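Local coordinates for Non-heme chloroperoxidase CPO-A1 (Streptomyces aureofaciens, PDB 1A8Q), which brominates organic substrates without a heme group and may be a chlorinating enzyme in 7-chlorotetracycline biosynthesis, at residues Q36-A41 and G253-P258; D65-D70 and G192-D197; M125-K130 and G134-V139. One frame throughout, in Å; residues are numbered along the deposited sequence.

Contact 1 of 3, residues Q36-A41 and G253-P258; sequences QDQLKA and GIAMVP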
loop_
_atom_site.group_PDB
_atom_site.type_symbol
_atom_site.label_atom_id
_atom_site.label_comp_id
_atom_site.label_asym_id
_atom_site.label_seq_id
_atom_site.Cartn_x
_atom_site.Cartn_y
_atom_site.Cartn_z
ATOM N N GLN A 36 -2.193 5.739 -10.686
ATOM C CA GLN A 36 -2.745 6.740 -11.622
ATOM C C GLN A 36 -4.189 6.459 -11.990
ATOM O O GLN A 36 -4.913 7.439 -12.184
ATOM C CB GLN A 36 -1.867 6.777 -12.886
ATOM C CG GLN A 36 -0.547 7.470 -12.470
ATOM C CD GLN A 36 0.037 8.303 -13.601
ATOM O OE1 GLN A 36 -0.707 8.795 -14.451
ATOM N NE2 GLN A 36 1.358 8.461 -13.586
ATOM N N ASP A 37 -4.594 5.203 -12.154
ATOM C CA ASP A 37 -5.996 4.939 -12.510
ATOM C C ASP A 37 -6.940 5.492 -11.432
ATOM O O ASP A 37 -7.981 6.070 -11.775
ATOM C CB ASP A 37 -6.191 3.459 -12.690
ATOM C CG ASP A 37 -5.471 2.854 -13.891
ATOM O OD1 ASP A 37 -5.870 3.031 -15.051
ATOM O OD2 ASP A 37 -4.548 2.066 -13.639
ATOM N N GLN A 38 -6.615 5.244 -10.176
ATOM C CA GLN A 38 -7.464 5.698 -9.076
ATOM C C GLN A 38 -7.410 7.177 -8.865
ATOM O O GLN A 38 -8.406 7.828 -8.505
ATOM C CB GLN A 38 -7.049 4.988 -7.735
ATOM C CG GLN A 38 -7.407 3.522 -7.804
ATOM C CD GLN A 38 -6.576 2.675 -8.729
ATOM O OE1 GLN A 38 -5.356 2.831 -8.790
ATOM N NE2 GLN A 38 -7.231 1.769 -9.442
ATOM N N LEU A 39 -6.241 7.818 -9.102
ATOM C CA LEU A 39 -6.127 9.258 -8.995
ATOM C C LEU A 39 -7.076 9.943 -10.011
ATOM O O LEU A 39 -7.804 10.851 -9.592
ATOM C CB LEU A 39 -4.697 9.710 -9.383
ATOM C CG LEU A 39 -3.725 9.484 -8.194
ATOM C CD1 LEU A 39 -2.312 9.636 -8.786
ATOM C CD2 LEU A 39 -3.936 10.461 -7.065
ATOM N N LYS A 40 -7.109 9.454 -11.229
ATOM C CA LYS A 40 -8.025 10.048 -12.226
ATOM C C LYS A 40 -9.471 9.805 -11.774
ATOM O O LYS A 40 -10.297 10.726 -11.842
ATOM C CB LYS A 40 -7.769 9.510 -13.638
ATOM C CG LYS A 40 -8.882 9.965 -14.628
ATOM C CD LYS A 40 -8.499 9.636 -16.060
ATOM C CE LYS A 40 -9.722 9.830 -16.991
ATOM N NZ LYS A 40 -10.080 11.271 -16.948
ATOM N N ALA A 41 -9.787 8.594 -11.374
ATOM C CA ALA A 41 -11.169 8.277 -10.970
ATOM C C ALA A 41 -11.638 9.224 -9.868
ATOM O O ALA A 41 -12.776 9.707 -9.956
ATOM C CB ALA A 41 -11.297 6.841 -10.528
ATOM N N GLY A 253 -2.673 -7.392 -7.118
ATOM C CA GLY A 253 -2.567 -6.195 -7.927
ATOM C C GLY A 253 -3.907 -5.655 -8.444
ATOM O O GLY A 253 -3.931 -5.035 -9.519
ATOM N N ILE A 254 -4.928 -5.675 -7.602
ATOM C CA ILE A 254 -6.270 -5.200 -7.971
ATOM C C ILE A 254 -6.307 -3.817 -8.565
ATOM O O ILE A 254 -7.046 -3.606 -9.564
ATOM C CB ILE A 254 -7.157 -5.246 -6.693
ATOM C CG1 ILE A 254 -7.534 -6.685 -6.321
ATOM C CG2 ILE A 254 -8.408 -4.399 -6.855
ATOM C CD1 ILE A 254 -7.946 -6.756 -4.843
ATOM N N ALA A 255 -5.513 -2.839 -8.098
ATOM C CA ALA A 255 -5.635 -1.473 -8.584
ATOM C C ALA A 255 -5.134 -1.305 -10.023
ATOM O O ALA A 255 -5.473 -0.284 -10.638
ATOM C CB ALA A 255 -4.819 -0.530 -7.696
ATOM N N MET A 256 -4.314 -2.240 -10.514
ATOM C CA MET A 256 -3.729 -2.112 -11.844
ATOM C C MET A 256 -4.239 -3.087 -12.878
ATOM O O MET A 256 -3.981 -2.931 -14.083
ATOM C CB MET A 256 -2.182 -2.340 -11.682
ATOM C CG MET A 256 -1.527 -1.107 -11.092
ATOM S SD MET A 256 0.161 -1.552 -10.487
ATOM C CE MET A 256 -0.280 -2.413 -9.009
ATOM N N VAL A 257 -4.962 -4.143 -12.476
ATOM C CA VAL A 257 -5.346 -5.197 -13.432
ATOM C C VAL A 257 -6.696 -4.866 -14.071
ATOM O O VAL A 257 -7.643 -4.501 -13.374
ATOM C CB VAL A 257 -5.485 -6.541 -12.691
ATOM C CG1 VAL A 257 -6.077 -7.614 -13.613
ATOM C CG2 VAL A 257 -4.144 -7.077 -12.181
ATOM N N PRO A 258 -6.818 -4.960 -15.377
ATOM C CA PRO A 258 -8.092 -4.677 -16.050
ATOM C C PRO A 258 -9.238 -5.453 -15.399
ATOM O O PRO A 258 -9.075 -6.636 -15.118
ATOM C CB PRO A 258 -7.873 -5.228 -17.463
ATOM C CG PRO A 258 -6.398 -5.030 -17.684
ATOM C CD PRO A 258 -5.773 -5.377 -16.349
HETATM O O HOH W 1 -3.505 -0.511 -15.283
#
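Gln38 and Ala255 carry the direct polar link between helix 36-44 and the loop that follows the catalytic His252. Gln38 NE2 donates to Ala255 O at 3.0 Å, with an N-H...O angle of 158°, and it arrives in the carbonyl plane on a lone pair, while the acceptor stays 14° from the amide plane. The chain leaves the helix toward the loop, and a bend at chi2 (71°) sets the amide beside Ala255. NE2 has a second acceptor in Asn265 OD1, and two bonds thus fix the rotation of a buried amide.

Van der Waals contact adds little: the amide oxygen OE1 of Gln38 rests against Ala255 CB at 3.6 Å.

A water-mediated link runs alongside. One water donates to Met256 O at 2.7 Å and, less closely, to Asp37 OD2 at 3.2 Å. Asp37 OD1 forms a salt bridge with Lys261.

In this alpha/beta hydrolase fold the contact ties the loop of triad residue His252, whose side chain is about 10 Å from that of Ala255, to helix 36-44. Helix 260-272 lies alongside with Lys261, Phe264 and Asn265, and Phe24 of strand 21-25 touches Gln38.

Contact 2 of 3, residues D65-D70 and G192-D197; sequences DGYDFD and GVRCVD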
loop_
_atom_site.group_PDB
_atom_site.type_symbol
_atom_site.label_atom_id
_atom_site.label_comp_id
_atom_site.label_asym_id
_atom_site.label_seq_id
_atom_site.Cartn_x
_atom_site.Cartn_y
_atom_site.Cartn_z
ATOM N N ASP A 65 18.753 5.313 4.788
ATOM C CA ASP A 65 18.200 4.891 6.086
ATOM C C ASP A 65 16.719 5.219 6.209
ATOM O O ASP A 65 16.147 5.866 5.344
ATOM C CB ASP A 65 18.916 5.693 7.205
ATOM C CG ASP A 65 19.275 7.075 6.757
ATOM O OD1 ASP A 65 18.456 7.920 6.334
ATOM O OD2 ASP A 65 20.521 7.343 6.776
ATOM N N GLY A 66 16.192 4.769 7.359
ATOM C CA GLY A 66 14.789 5.112 7.616
ATOM C C GLY A 66 13.787 4.222 6.936
ATOM O O GLY A 66 12.614 4.662 6.800
ATOM N N TYR A 67 14.117 2.995 6.565
ATOM C CA TYR A 67 13.140 2.083 5.958
ATOM C C TYR A 67 12.419 1.306 7.080
ATOM O O TYR A 67 12.615 0.100 7.249
ATOM C CB TYR A 67 13.855 1.135 4.997
ATOM C CG TYR A 67 14.379 1.874 3.765
ATOM C CD1 TYR A 67 13.497 2.392 2.814
ATOM C CD2 TYR A 67 15.742 2.012 3.558
ATOM C CE1 TYR A 67 13.963 3.092 1.714
ATOM C CE2 TYR A 67 16.234 2.671 2.431
ATOM C CZ TYR A 67 15.350 3.211 1.530
ATOM O OH TYR A 67 15.818 3.856 0.399
ATOM N N ASP A 68 11.600 2.055 7.835
ATOM C CA ASP A 68 10.846 1.466 8.950
ATOM C C ASP A 68 9.510 2.215 9.021
ATOM O O ASP A 68 9.427 3.375 8.601
ATOM C CB ASP A 68 11.604 1.625 10.264
ATOM C CG ASP A 68 11.845 3.058 10.651
ATOM O OD1 ASP A 68 10.987 3.645 11.324
ATOM O OD2 ASP A 68 12.873 3.663 10.291
ATOM N N PHE A 69 8.509 1.580 9.628
ATOM C CA PHE A 69 7.181 2.224 9.602
ATOM C C PHE A 69 7.067 3.512 10.359
ATOM O O PHE A 69 6.190 4.327 10.036
ATOM C CB PHE A 69 6.099 1.198 10.026
ATOM C CG PHE A 69 5.895 0.191 8.916
ATOM C CD1 PHE A 69 5.200 0.584 7.801
ATOM C CD2 PHE A 69 6.396 -1.094 9.004
ATOM C CE1 PHE A 69 4.986 -0.329 6.772
ATOM C CE2 PHE A 69 6.157 -2.001 7.977
ATOM C CZ PHE A 69 5.479 -1.615 6.834
ATOM N N ASP A 70 7.794 3.707 11.483
ATOM C CA ASP A 70 7.722 4.987 12.177
ATOM C C ASP A 70 8.212 6.130 11.268
ATOM O O ASP A 70 7.602 7.183 11.189
ATOM C CB ASP A 70 8.641 4.918 13.408
ATOM C CG ASP A 70 8.025 4.102 14.532
ATOM O OD1 ASP A 70 6.818 3.828 14.581
ATOM O OD2 ASP A 70 8.825 3.747 15.443
ATOM N N GLY A 192 14.589 -2.024 -1.139
ATOM C CA GLY A 192 14.114 -3.312 -1.611
ATOM C C GLY A 192 14.181 -4.361 -0.496
ATOM O O GLY A 192 13.176 -4.981 -0.111
ATOM N N VAL A 193 15.367 -4.509 0.086
ATOM C CA VAL A 193 15.521 -5.517 1.161
ATOM C C VAL A 193 15.031 -5.083 2.519
ATOM O O VAL A 193 14.329 -5.871 3.195
ATOM C CB VAL A 193 17.030 -5.899 1.290
ATOM C CG1 VAL A 193 17.540 -6.451 -0.042
ATOM C CG2 VAL A 193 17.876 -4.751 1.756
ATOM N N ARG A 194 15.201 -3.849 2.989
ATOM C CA ARG A 194 14.805 -3.465 4.329
ATOM C C ARG A 194 13.278 -3.409 4.452
ATOM O O ARG A 194 12.758 -3.653 5.555
ATOM C CB ARG A 194 15.301 -2.068 4.722
ATOM C CG ARG A 194 16.809 -1.966 4.919
ATOM C CD ARG A 194 17.147 -2.367 6.374
ATOM N NE ARG A 194 17.019 -3.817 6.491
ATOM C CZ ARG A 194 17.958 -4.665 6.075
ATOM N NH1 ARG A 194 19.061 -4.159 5.529
ATOM N NH2 ARG A 194 17.827 -5.991 6.195
ATOM N N CYS A 195 12.612 -3.063 3.330
ATOM C CA CYS A 195 11.135 -3.073 3.457
ATOM C C CYS A 195 10.631 -4.484 3.710
ATOM O O CYS A 195 9.569 -4.600 4.387
ATOM C CB CYS A 195 10.505 -2.585 2.136
ATOM S SG CYS A 195 10.567 -0.763 2.056
ATOM N N VAL A 196 11.250 -5.538 3.211
ATOM C CA VAL A 196 10.808 -6.898 3.484
ATOM C C VAL A 196 10.838 -7.182 4.988
ATOM O O VAL A 196 9.869 -7.719 5.550
ATOM C CB VAL A 196 11.677 -7.940 2.760
ATOM C CG1 VAL A 196 11.164 -9.352 3.040
ATOM C CG2 VAL A 196 11.588 -7.645 1.253
ATOM N N ASP A 197 11.943 -6.852 5.634
ATOM C CA ASP A 197 12.067 -7.027 7.085
ATOM C C ASP A 197 10.946 -6.246 7.779
ATOM O O ASP A 197 10.364 -6.726 8.756
ATOM C CB ASP A 197 13.396 -6.527 7.640
ATOM C CG ASP A 197 14.557 -7.464 7.349
ATOM O OD1 ASP A 197 14.352 -8.638 7.069
ATOM O OD2 ASP A 197 15.721 -7.006 7.397
HETATM O O HOH W 2 13.322 -2.016 8.457
#
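An inverse gamma turn centred on Tyr67 sets that residue against Arg194 and Cys195 of helix 189-201, in the helical region that alpha/beta hydrolases of this type insert between strands 112-118 and 215-220. The turn is held by a weak bond from Asp68 N to Gly66 O, and Asp68 then serves as the N-cap of helix 69-82.

The closest meeting is aliphatic: Tyr67 CB abuts Arg194 CB at 3.5 Å, and the two side chains run away from this point at about a right angle to each other. Cys195 adds an oblique sulfur-aromatic contact, its SG 5.5 Å from the centroid of the Tyr67 ring and 56° off the ring normal. Two hydrogen bonds of the ring's hydroxyl, with Val63 O and Thr188 OG1, fix its far end.

Arg194 turns back over its own helix, bent at chi2 (-86°) and again at chi3. Its guanidinium bridges Glu190 through NH1 and Asp197 through NH2. The latter bond is short and almost straight: NH2 of Arg194 reaches OD2 of Asp197 at 2.6 Å, with that oxygen only 3° out of the guanidinium plane.

Contact 3 of 3, residues M125-K130 and G134-V139; sequences MIKSDK and GVPDEV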
loop_
_atom_site.group_PDB
_atom_site.type_symbol
_atom_site.label_atom_id
_atom_site.label_comp_id
_atom_site.label_asym_id
_atom_site.label_seq_id
_atom_site.Cartn_x
_atom_site.Cartn_y
_atom_site.Cartn_z
ATOM N N MET A 125 2.098 -10.195 9.282
ATOM C CA MET A 125 2.235 -11.232 8.291
ATOM C C MET A 125 2.904 -12.540 8.717
ATOM O O MET A 125 2.486 -13.587 8.226
ATOM C CB MET A 125 3.164 -10.657 7.151
ATOM C CG MET A 125 2.376 -9.496 6.508
ATOM S SD MET A 125 1.651 -10.108 4.978
ATOM C CE MET A 125 3.150 -10.161 3.979
ATOM N N ILE A 126 3.910 -12.425 9.579
ATOM C CA ILE A 126 4.715 -13.616 9.886
ATOM C C ILE A 126 3.937 -14.751 10.546
ATOM O O ILE A 126 3.148 -14.539 11.461
ATOM C CB ILE A 126 5.938 -13.213 10.720
ATOM C CG1 ILE A 126 6.927 -14.368 10.904
ATOM C CG2 ILE A 126 5.610 -12.654 12.097
ATOM C CD1 ILE A 126 7.540 -14.890 9.639
ATOM N N LYS A 127 4.156 -15.946 10.005
ATOM C CA LYS A 127 3.551 -17.130 10.612
ATOM C C LYS A 127 4.173 -17.404 11.979
ATOM O O LYS A 127 5.369 -17.259 12.207
ATOM C CB LYS A 127 3.828 -18.342 9.717
ATOM C CG LYS A 127 3.208 -19.665 10.116
ATOM C CD LYS A 127 3.614 -20.755 9.132
ATOM C CE LYS A 127 3.077 -22.126 9.569
ATOM N NZ LYS A 127 2.853 -22.953 8.336
ATOM N N SER A 128 3.282 -17.835 12.878
ATOM C CA SER A 128 3.796 -18.255 14.207
ATOM C C SER A 128 2.739 -19.192 14.780
ATOM O O SER A 128 1.687 -19.390 14.176
ATOM C CB SER A 128 3.980 -17.034 15.093
ATOM O OG SER A 128 2.757 -16.413 15.471
ATOM N N ASP A 129 2.952 -19.685 16.022
ATOM C CA ASP A 129 1.871 -20.509 16.610
ATOM C C ASP A 129 0.613 -19.726 16.867
ATOM O O ASP A 129 -0.506 -20.277 16.906
ATOM C CB ASP A 129 2.422 -21.128 17.921
ATOM C CG ASP A 129 3.480 -22.172 17.704
ATOM O OD1 ASP A 129 3.592 -22.706 16.577
ATOM O OD2 ASP A 129 4.276 -22.496 18.613
ATOM N N LYS A 130 0.695 -18.412 17.105
ATOM C CA LYS A 130 -0.431 -17.528 17.312
ATOM C C LYS A 130 -1.061 -17.117 15.983
ATOM O O LYS A 130 -2.254 -16.758 15.969
ATOM C CB LYS A 130 0.103 -16.284 18.030
ATOM C CG LYS A 130 -0.791 -15.151 18.437
ATOM C CD LYS A 130 0.064 -14.017 19.001
ATOM C CE LYS A 130 -0.749 -12.764 19.216
ATOM N NZ LYS A 130 0.135 -11.627 19.616
ATOM N N GLY A 134 -0.239 -17.345 8.623
ATOM C CA GLY A 134 0.633 -16.271 8.124
ATOM C C GLY A 134 1.667 -16.845 7.158
ATOM O O GLY A 134 1.621 -18.014 6.764
ATOM N N VAL A 135 2.591 -15.958 6.807
ATOM C CA VAL A 135 3.630 -16.306 5.830
ATOM C C VAL A 135 4.877 -16.828 6.551
ATOM O O VAL A 135 5.374 -16.182 7.464
ATOM C CB VAL A 135 3.989 -15.021 5.062
ATOM C CG1 VAL A 135 5.115 -15.256 4.065
ATOM C CG2 VAL A 135 2.759 -14.476 4.312
ATOM N N PRO A 136 5.398 -17.953 6.109
ATOM C CA PRO A 136 6.595 -18.519 6.739
ATOM C C PRO A 136 7.820 -17.662 6.580
ATOM O O PRO A 136 8.004 -17.021 5.517
ATOM C CB PRO A 136 6.784 -19.862 6.026
ATOM C CG PRO A 136 5.601 -20.114 5.204
ATOM C CD PRO A 136 4.838 -18.814 5.046
ATOM N N ASP A 137 8.787 -17.722 7.507
ATOM C CA ASP A 137 10.002 -16.934 7.389
ATOM C C ASP A 137 10.764 -17.181 6.084
ATOM O O ASP A 137 11.398 -16.252 5.571
ATOM C CB ASP A 137 11.066 -17.292 8.425
ATOM C CG ASP A 137 10.810 -16.750 9.799
ATOM O OD1 ASP A 137 11.143 -15.581 10.054
ATOM O OD2 ASP A 137 10.305 -17.602 10.564
ATOM N N GLU A 138 10.769 -18.418 5.596
ATOM C CA GLU A 138 11.506 -18.761 4.391
ATOM C C GLU A 138 11.066 -17.899 3.196
ATOM O O GLU A 138 11.875 -17.654 2.279
ATOM C CB GLU A 138 11.299 -20.198 3.938
ATOM C CG GLU A 138 11.464 -21.392 4.824
ATOM C CD GLU A 138 10.549 -22.535 4.389
ATOM O OE1 GLU A 138 9.352 -22.295 4.092
ATOM O OE2 GLU A 138 11.014 -23.697 4.345
ATOM N N VAL A 139 9.803 -17.509 3.143
ATOM C CA VAL A 139 9.335 -16.659 2.032
ATOM C C VAL A 139 10.031 -15.304 2.080
ATOM O O VAL A 139 10.485 -14.789 1.033
ATOM C CB VAL A 139 7.803 -16.536 2.096
ATOM C CG1 VAL A 139 7.299 -15.450 1.139
ATOM C CG2 VAL A 139 7.197 -17.899 1.722
HETATM O O HOH W 3 7.474 -18.546 10.252
#
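Met125 and Lys127 grip Val135 through its backbone, one from each end. Val135 N donates to Met125 O at 2.8 Å and nearly straight (169°), while Lys127 N donates to Val135 O, also at 2.8 Å but from well above the carbonyl plane. This is a single bridge between Ile126 and Val135, bonded in the parallel pattern. Packing is tight beside it: Gly134, without a side chain, lets its CA come within 3.3 Å of Met125 O. With CG1 anti to the backbone N (chi1 -172°), Ile126 brings CD1 to within 3.3 Å of Val135 O and on toward the carboxylate of Asp137.

The outer side is looser. Lys127 extends past Pro136, with its CD 4.4 Å from the proline CG, and a water joins Lys127 O to Asp137, donating to Lys127 O and Asp137 OD2 and accepting from Asp137 N. Asp137 OD1 is hydrogen-bonded to Tyr201 OH.

Inward, Met125 CE and Val135 CG2 approach to 4.3 Å. The contact closes a short loop between strand 112-118 and helix 137-162, where the chain enters the helical cap, with the Met125 side chain about 7 Å from those of Ser94 and His252. Met125, Ile126 and Val135 touch Phe140 of helix 137-162; beyond strand 215-220, Met125 meets Val226 and Thr231, and Val135 meets Pro227.

In the fold
The three contacts are nested along the chain: 125-130 with 134-139 lies inside the loop closed by contact 2, which lies inside that closed by contact 1. In space, contact 1 stands apart on the opposite side of the chain's centre, its centre about 25 Å from that of contact 2 and about 29 Å from that of contact 3. Contacts 2 and 3 are about 18 Å apart between centres and about 6 Å at their nearest atoms. Contact 1 joins helix 36-44 to the loop before helix 260-272, contact 2 joins core helix 69-82 to inserted helix 189-201, and contact 3 starts inserted helix 137-162. Between side chains, contacts 1 and 2 each come within about 10 Å of Ser94, contact 3 within about 7 Å.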